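Local coordinates for enoyl-acyl carrier protein reductase (Uncultured bacterium, PDB 6KIA) that reduces enoyl-acyl carrier protein in fatty acid synthesis, binds NADH as its cofactor and confers resistance to triclosan, at the 1,4-dihydronicotinamide adenine dinucleotide site. Sequence-based numbering; all coordinates share one arbitrary frame.

The 1,4-dihydronicotinamide adenine dinucleotide site. Residues 26-27, 29, 32-33, 53, 86-88, 160-162, 208, 239-241, 266, 288-289, 291, 293-296. With NAI (1,4-dihydronicotinamide adenine dinucleotide), chain B.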
loop_
_atom_site.group_PDB
_atom_site.type_symbol
_atom_site.label_atom_id
_atom_site.label_comp_id
_atom_site.label_asym_id
_atom_site.label_seq_id
_atom_site.Cartn_x
_atom_site.Cartn_y
_atom_site.Cartn_z
ATOM N N GLY A 26 3.944 -4.361 10.063
ATOM C CA GLY A 26 3.451 -5.071 8.891
ATOM C C GLY A 26 4.504 -6.101 8.520
ATOM O O GLY A 26 5.611 -6.068 9.068
ATOM N N GLU A 27 4.186 -7.009 7.591
ATOM C CA GLU A 27 5.168 -8.000 7.154
ATOM C C GLU A 27 5.808 -7.593 5.838
ATOM O O GLU A 27 5.189 -6.921 5.016
ATOM C CB GLU A 27 4.534 -9.393 7.023
ATOM C CG GLU A 27 4.039 -9.957 8.356
ATOM C CD GLU A 27 3.595 -11.404 8.262
ATOM O OE1 GLU A 27 3.107 -11.827 7.184
ATOM O OE2 GLU A 27 3.791 -12.134 9.256
ATOM N N PHE A 29 7.364 -8.429 2.268
ATOM C CA PHE A 29 7.307 -9.406 1.168
ATOM C C PHE A 29 8.137 -8.905 0.014
ATOM O O PHE A 29 8.327 -7.709 -0.116
ATOM C CB PHE A 29 5.875 -9.632 0.681
ATOM C CG PHE A 29 4.984 -10.242 1.714
ATOM C CD1 PHE A 29 5.051 -11.594 1.987
ATOM C CD2 PHE A 29 4.078 -9.466 2.417
ATOM C CE1 PHE A 29 4.229 -12.159 2.948
ATOM C CE2 PHE A 29 3.248 -10.034 3.374
ATOM C CZ PHE A 29 3.332 -11.377 3.640
ATOM N N GLY A 32 7.312 -5.689 -2.090
ATOM C CA GLY A 32 6.566 -4.791 -1.217
ATOM C C GLY A 32 7.160 -3.391 -1.120
ATOM O O GLY A 32 8.387 -3.238 -1.106
ATOM N N TYR A 33 6.306 -2.366 -1.022
ATOM C CA TYR A 33 6.783 -0.993 -0.886
ATOM C C TYR A 33 7.807 -0.834 0.221
ATOM O O TYR A 33 8.780 -0.095 0.070
ATOM C CB TYR A 33 5.646 0.017 -0.593
ATOM C CG TYR A 33 5.289 0.893 -1.764
ATOM C CD1 TYR A 33 6.199 1.831 -2.217
ATOM C CD2 TYR A 33 4.015 0.891 -2.319
ATOM C CE1 TYR A 33 5.924 2.657 -3.268
ATOM C CE2 TYR A 33 3.708 1.743 -3.377
ATOM C CZ TYR A 33 4.681 2.618 -3.853
ATOM O OH TYR A 33 4.456 3.490 -4.892
ATOM N N VAL A 53 2.160 -11.466 11.623
ATOM C CA VAL A 53 0.723 -11.655 11.774
ATOM C C VAL A 53 0.433 -13.058 12.302
ATOM O O VAL A 53 -0.713 -13.406 12.579
ATOM C CB VAL A 53 -0.032 -11.429 10.451
ATOM C CG1 VAL A 53 0.130 -9.982 10.001
ATOM C CG2 VAL A 53 0.446 -12.413 9.379
ATOM N N LEU A 86 -0.124 -10.673 15.215
ATOM C CA LEU A 86 -0.782 -9.386 15.079
ATOM C C LEU A 86 -1.587 -9.342 13.794
ATOM O O LEU A 86 -1.389 -8.464 12.944
ATOM C CB LEU A 86 0.239 -8.242 15.081
ATOM C CG LEU A 86 0.530 -7.493 16.380
ATOM C CD1 LEU A 86 1.280 -6.193 16.066
ATOM C CD2 LEU A 86 -0.730 -7.230 17.182
ATOM N N MET A 87 -2.488 -10.308 13.645
ATOM C CA MET A 87 -3.384 -10.334 12.493
ATOM C C MET A 87 -4.522 -9.337 12.644
ATOM O O MET A 87 -5.300 -9.432 13.585
ATOM C CB MET A 87 -3.973 -11.732 12.316
ATOM C CG MET A 87 -4.800 -11.832 11.073
ATOM S SD MET A 87 -3.785 -12.125 9.640
ATOM C CE MET A 87 -3.637 -13.908 9.779
ATOM N N ALA A 88 -4.634 -8.386 11.720
ATOM C CA ALA A 88 -5.734 -7.427 11.778
ATOM C C ALA A 88 -6.956 -7.950 11.050
ATOM O O ALA A 88 -6.886 -8.953 10.347
ATOM C CB ALA A 88 -5.327 -6.102 11.214
ATOM N N THR A 160 2.425 -0.515 7.371
ATOM C CA THR A 160 2.298 -0.945 5.974
ATOM C C THR A 160 0.988 -1.666 5.725
ATOM O O THR A 160 0.718 -2.081 4.599
ATOM C CB THR A 160 3.430 -1.918 5.542
ATOM O OG1 THR A 160 3.269 -3.153 6.254
ATOM C CG2 THR A 160 4.822 -1.334 5.794
ATOM N N MET A 161 0.186 -1.870 6.770
ATOM C CA MET A 161 -0.926 -2.813 6.679
ATOM C C MET A 161 -2.045 -2.328 5.790
ATOM O O MET A 161 -2.516 -1.206 5.929
ATOM C CB MET A 161 -1.509 -3.098 8.072
ATOM C CG MET A 161 -0.499 -3.675 9.029
ATOM S SD MET A 161 -1.190 -3.982 10.657
ATOM C CE MET A 161 0.158 -4.871 11.450
ATOM N N ALA A 162 -2.475 -3.216 4.906
ATOM C CA ALA A 162 -3.659 -3.016 4.074
ATOM C C ALA A 162 -4.199 -4.390 3.721
ATOM O O ALA A 162 -3.428 -5.307 3.464
ATOM C CB ALA A 162 -3.320 -2.217 2.792
ATOM N N VAL A 208 -8.354 -3.115 8.868
ATOM C CA VAL A 208 -6.987 -3.508 8.502
ATOM C C VAL A 208 -6.145 -2.359 7.942
ATOM O O VAL A 208 -4.985 -2.179 8.319
ATOM C CB VAL A 208 -6.995 -4.652 7.441
ATOM C CG1 VAL A 208 -5.558 -5.055 7.088
ATOM C CG2 VAL A 208 -7.824 -5.873 7.937
ATOM N N TYR A 239 1.878 3.951 4.333
ATOM C CA TYR A 239 1.794 3.987 2.876
ATOM C C TYR A 239 0.341 4.214 2.490
ATOM O O TYR A 239 -0.515 3.389 2.790
ATOM C CB TYR A 239 2.316 2.693 2.253
ATOM C CG TYR A 239 3.816 2.520 2.338
ATOM C CD1 TYR A 239 4.652 3.014 1.335
ATOM C CD2 TYR A 239 4.398 1.855 3.424
ATOM C CE1 TYR A 239 6.023 2.862 1.414
ATOM C CE2 TYR A 239 5.775 1.711 3.506
ATOM C CZ TYR A 239 6.563 2.200 2.505
ATOM O OH TYR A 239 7.932 2.060 2.578
ATOM N N GLY A 240 0.066 5.342 1.849
ATOM C CA GLY A 240 -1.291 5.616 1.433
ATOM C C GLY A 240 -1.403 5.428 -0.055
ATOM O O GLY A 240 -0.394 5.418 -0.756
ATOM N N TYR A 241 -2.632 5.248 -0.538
ATOM C CA TYR A 241 -2.886 5.435 -1.975
ATOM C C TYR A 241 -4.082 6.373 -2.112
ATOM O O TYR A 241 -5.108 6.156 -1.469
ATOM C CB TYR A 241 -3.176 4.126 -2.713
ATOM C CG TYR A 241 -3.444 4.405 -4.182
ATOM C CD1 TYR A 241 -2.418 4.844 -5.010
ATOM C CD2 TYR A 241 -4.725 4.274 -4.718
ATOM C CE1 TYR A 241 -2.643 5.142 -6.338
ATOM C CE2 TYR A 241 -4.961 4.557 -6.051
ATOM C CZ TYR A 241 -3.925 4.981 -6.860
ATOM O OH TYR A 241 -4.138 5.279 -8.201
ATOM N N LYS A 266 -8.454 4.260 2.940
ATOM C CA LYS A 266 -7.250 5.097 2.818
ATOM C C LYS A 266 -7.553 6.549 3.246
ATOM O O LYS A 266 -6.675 7.240 3.756
ATOM C CB LYS A 266 -6.692 5.071 1.392
ATOM C CG LYS A 266 -6.024 3.722 1.005
ATOM C CD LYS A 266 -4.808 3.453 1.922
ATOM C CE LYS A 266 -4.004 2.254 1.421
ATOM N NZ LYS A 266 -2.852 1.876 2.299
ATOM N N CYS A 288 1.515 7.163 -2.205
ATOM C CA CYS A 288 2.542 6.702 -3.154
ATOM C C CYS A 288 1.975 6.252 -4.489
ATOM O O CYS A 288 0.781 5.965 -4.579
ATOM C CB CYS A 288 3.340 5.555 -2.522
ATOM S SG CYS A 288 4.383 6.087 -1.105
ATOM N N PRO A 289 2.821 6.149 -5.524
ATOM C CA PRO A 289 2.295 5.746 -6.845
ATOM C C PRO A 289 1.783 4.320 -6.973
ATOM O O PRO A 289 2.115 3.433 -6.196
ATOM C CB PRO A 289 3.515 5.896 -7.761
ATOM C CG PRO A 289 4.370 6.879 -7.097
ATOM C CD PRO A 289 4.230 6.571 -5.621
ATOM N N ILE A 291 1.943 0.782 -8.274
ATOM C CA ILE A 291 2.977 -0.151 -8.695
ATOM C C ILE A 291 2.418 -1.566 -8.668
ATOM O O ILE A 291 1.269 -1.776 -8.290
ATOM C CB ILE A 291 4.247 -0.060 -7.816
ATOM C CG1 ILE A 291 3.923 -0.300 -6.341
ATOM C CG2 ILE A 291 4.950 1.298 -7.966
ATOM C CD1 ILE A 291 5.187 -0.479 -5.543
ATOM N N THR A 293 2.671 -5.007 -6.853
ATOM C CA THR A 293 3.091 -5.759 -5.674
ATOM C C THR A 293 2.136 -6.922 -5.462
ATOM O O THR A 293 1.178 -7.099 -6.221
ATOM C CB THR A 293 3.047 -4.905 -4.401
ATOM O OG1 THR A 293 1.677 -4.611 -4.121
ATOM C CG2 THR A 293 3.847 -3.619 -4.522
ATOM N N ASN A 294 2.356 -7.701 -4.404
ATOM C CA ASN A 294 1.393 -8.741 -4.031
ATOM C C ASN A 294 -0.017 -8.184 -3.819
ATOM O O ASN A 294 -1.006 -8.841 -4.163
ATOM C CB ASN A 294 1.841 -9.466 -2.756
ATOM C CG ASN A 294 3.050 -10.351 -2.979
ATOM O OD1 ASN A 294 3.615 -10.408 -4.077
ATOM N ND2 ASN A 294 3.469 -11.044 -1.920
ATOM N N SER A 295 -0.134 -6.969 -3.285
ATOM C CA SER A 295 -1.469 -6.456 -2.963
ATOM C C SER A 295 -2.158 -5.779 -4.161
ATOM O O SER A 295 -3.377 -5.626 -4.177
ATOM C CB SER A 295 -1.395 -5.454 -1.800
ATOM O OG SER A 295 -1.040 -4.146 -2.262
ATOM N N SER A 296 -1.406 -5.404 -5.184
ATOM C CA SER A 296 -2.048 -4.713 -6.299
ATOM C C SER A 296 -2.075 -5.505 -7.596
ATOM O O SER A 296 -2.629 -5.031 -8.585
ATOM C CB SER A 296 -1.376 -3.350 -6.518
ATOM O OG SER A 296 -0.024 -3.505 -6.901
HETATM P PA NAI B . 2.354 -6.179 0.230
HETATM O O1A NAI B . 3.824 -6.456 0.144
HETATM O O2A NAI B . 1.419 -7.345 -0.025
HETATM O O5B NAI B . 2.087 -5.518 1.652
HETATM C C5B NAI B . 0.847 -5.720 2.298
HETATM C C4B NAI B . 1.151 -5.367 3.787
HETATM O O4B NAI B . -0.221 -5.441 4.508
HETATM C C3B NAI B . 1.934 -6.212 4.354
HETATM O O3B NAI B . 2.900 -5.556 5.273
HETATM C C2B NAI B . 0.929 -7.216 5.204
HETATM O O2B NAI B . 1.705 -7.922 6.240
HETATM C C1B NAI B . 0.027 -6.418 5.661
HETATM N N9A NAI B . -1.281 -7.092 5.793
HETATM C C8A NAI B . -2.167 -7.613 4.926
HETATM N N7A NAI B . -3.186 -8.108 5.625
HETATM C C5A NAI B . -2.935 -7.887 6.938
HETATM C C6A NAI B . -3.713 -8.235 8.031
HETATM N N6A NAI B . -4.977 -8.903 8.174
HETATM N N1A NAI B . -3.262 -7.919 9.256
HETATM C C2A NAI B . -2.060 -7.281 9.406
HETATM N N3A NAI B . -1.286 -6.931 8.311
HETATM C C4A NAI B . -1.750 -7.257 7.064
HETATM O O3 NAI B . 1.901 -5.016 -0.854
HETATM P PN NAI B . 2.170 -3.426 -0.828
HETATM O O1N NAI B . 3.638 -3.145 -0.750
HETATM O O2N NAI B . 1.518 -2.942 -2.114
HETATM O O5D NAI B . 1.413 -2.841 0.448
HETATM C C5D NAI B . 2.097 -2.084 1.433
HETATM C C4D NAI B . 1.353 -0.739 1.591
HETATM O O4D NAI B . 1.536 -0.026 0.497
HETATM C C3D NAI B . -0.155 -0.963 1.685
HETATM O O3D NAI B . -0.725 -0.244 2.727
HETATM C C2D NAI B . -0.635 -0.380 0.339
HETATM O O2D NAI B . -2.067 -0.057 0.436
HETATM C C1D NAI B . 0.150 0.647 0.143
HETATM N N1N NAI B . 0.187 1.104 -1.246
HETATM C C2N NAI B . 0.277 0.222 -2.302
HETATM C C3N NAI B . 0.248 0.706 -3.618
HETATM C C7N NAI B . 0.382 -0.240 -4.810
HETATM O O7N NAI B . 0.048 0.119 -5.935
HETATM N N7N NAI B . 0.911 -1.540 -4.597
HETATM C C4N NAI B . 0.152 2.063 -3.891
HETATM C C5N NAI B . 0.113 2.952 -2.811
HETATM C C6N NAI B . 0.126 2.464 -1.499
HETATM O O HOH W 1 5.623 -6.115 2.180
HETATM O O HOH W 2 4.488 -7.384 -2.475
HETATM O O HOH W 3 0.640 -10.382 6.295
#
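NADH (NAI) lies extended in a largely enclosing, probably Rossmann-like cleft that hides 748 of its 831 Å². Ala88 reads the adenine edge with its backbone: Ala88 N gives a hydrogen bond to NAI N1A at 2.9 Å, and O takes one from the amino N6A, which stands above the carbonyl plane. Met161, extended beyond CG, lays CG and SD against N3A and C2A, while Val53 CG1 touches C2A and Val208 CG1 meets C6A. On the adenosine ribose, Glu27 O receives the 3'-hydroxyl NAI O3B on an in-plane lone pair at 2.7 Å, and Glu27 N donates to the 2'-hydroxyl O2B. Thr160 OG1, in the crowded position between N and C (chi1 68°), bonds NAI O3B tip to tip at 2.6 Å. Among the diphosphate contacts, Tyr33 N points almost straight at NAI O1N (2.8 Å, 166° at H), and Thr293 OG1 donates to O2N. Waters link O1A to Phe29 N and Asn294 N. Lys266, bent at its second torsion and then straight, places NZ between the nicotinamide ribose hydroxyls, 2.8 Å from NAI O2D and also bonded to O3D. Ile291 N holds the carboxamide O7N. The Tyr33 ring turns its CE2 edge onto one face of the NAI dihydronicotinamide ring (planes 74°), with Tyr33 CE2 3.6 Å from NAI C4N, and Tyr241 CB packs against the other face at C5N.

In the second shell, Tyr239 O steadies Lys266 NZ, Pro289 O accepts Tyr33 OH, and Ile291 O fixes Ser296 OG, which accepts from Thr293 N. Val53 N ties down Glu27 OE2 from above the carboxylate plane. The site thus anchors NADH and appears to position C4N, the carbon that gives up the hydride, for enoyl reduction.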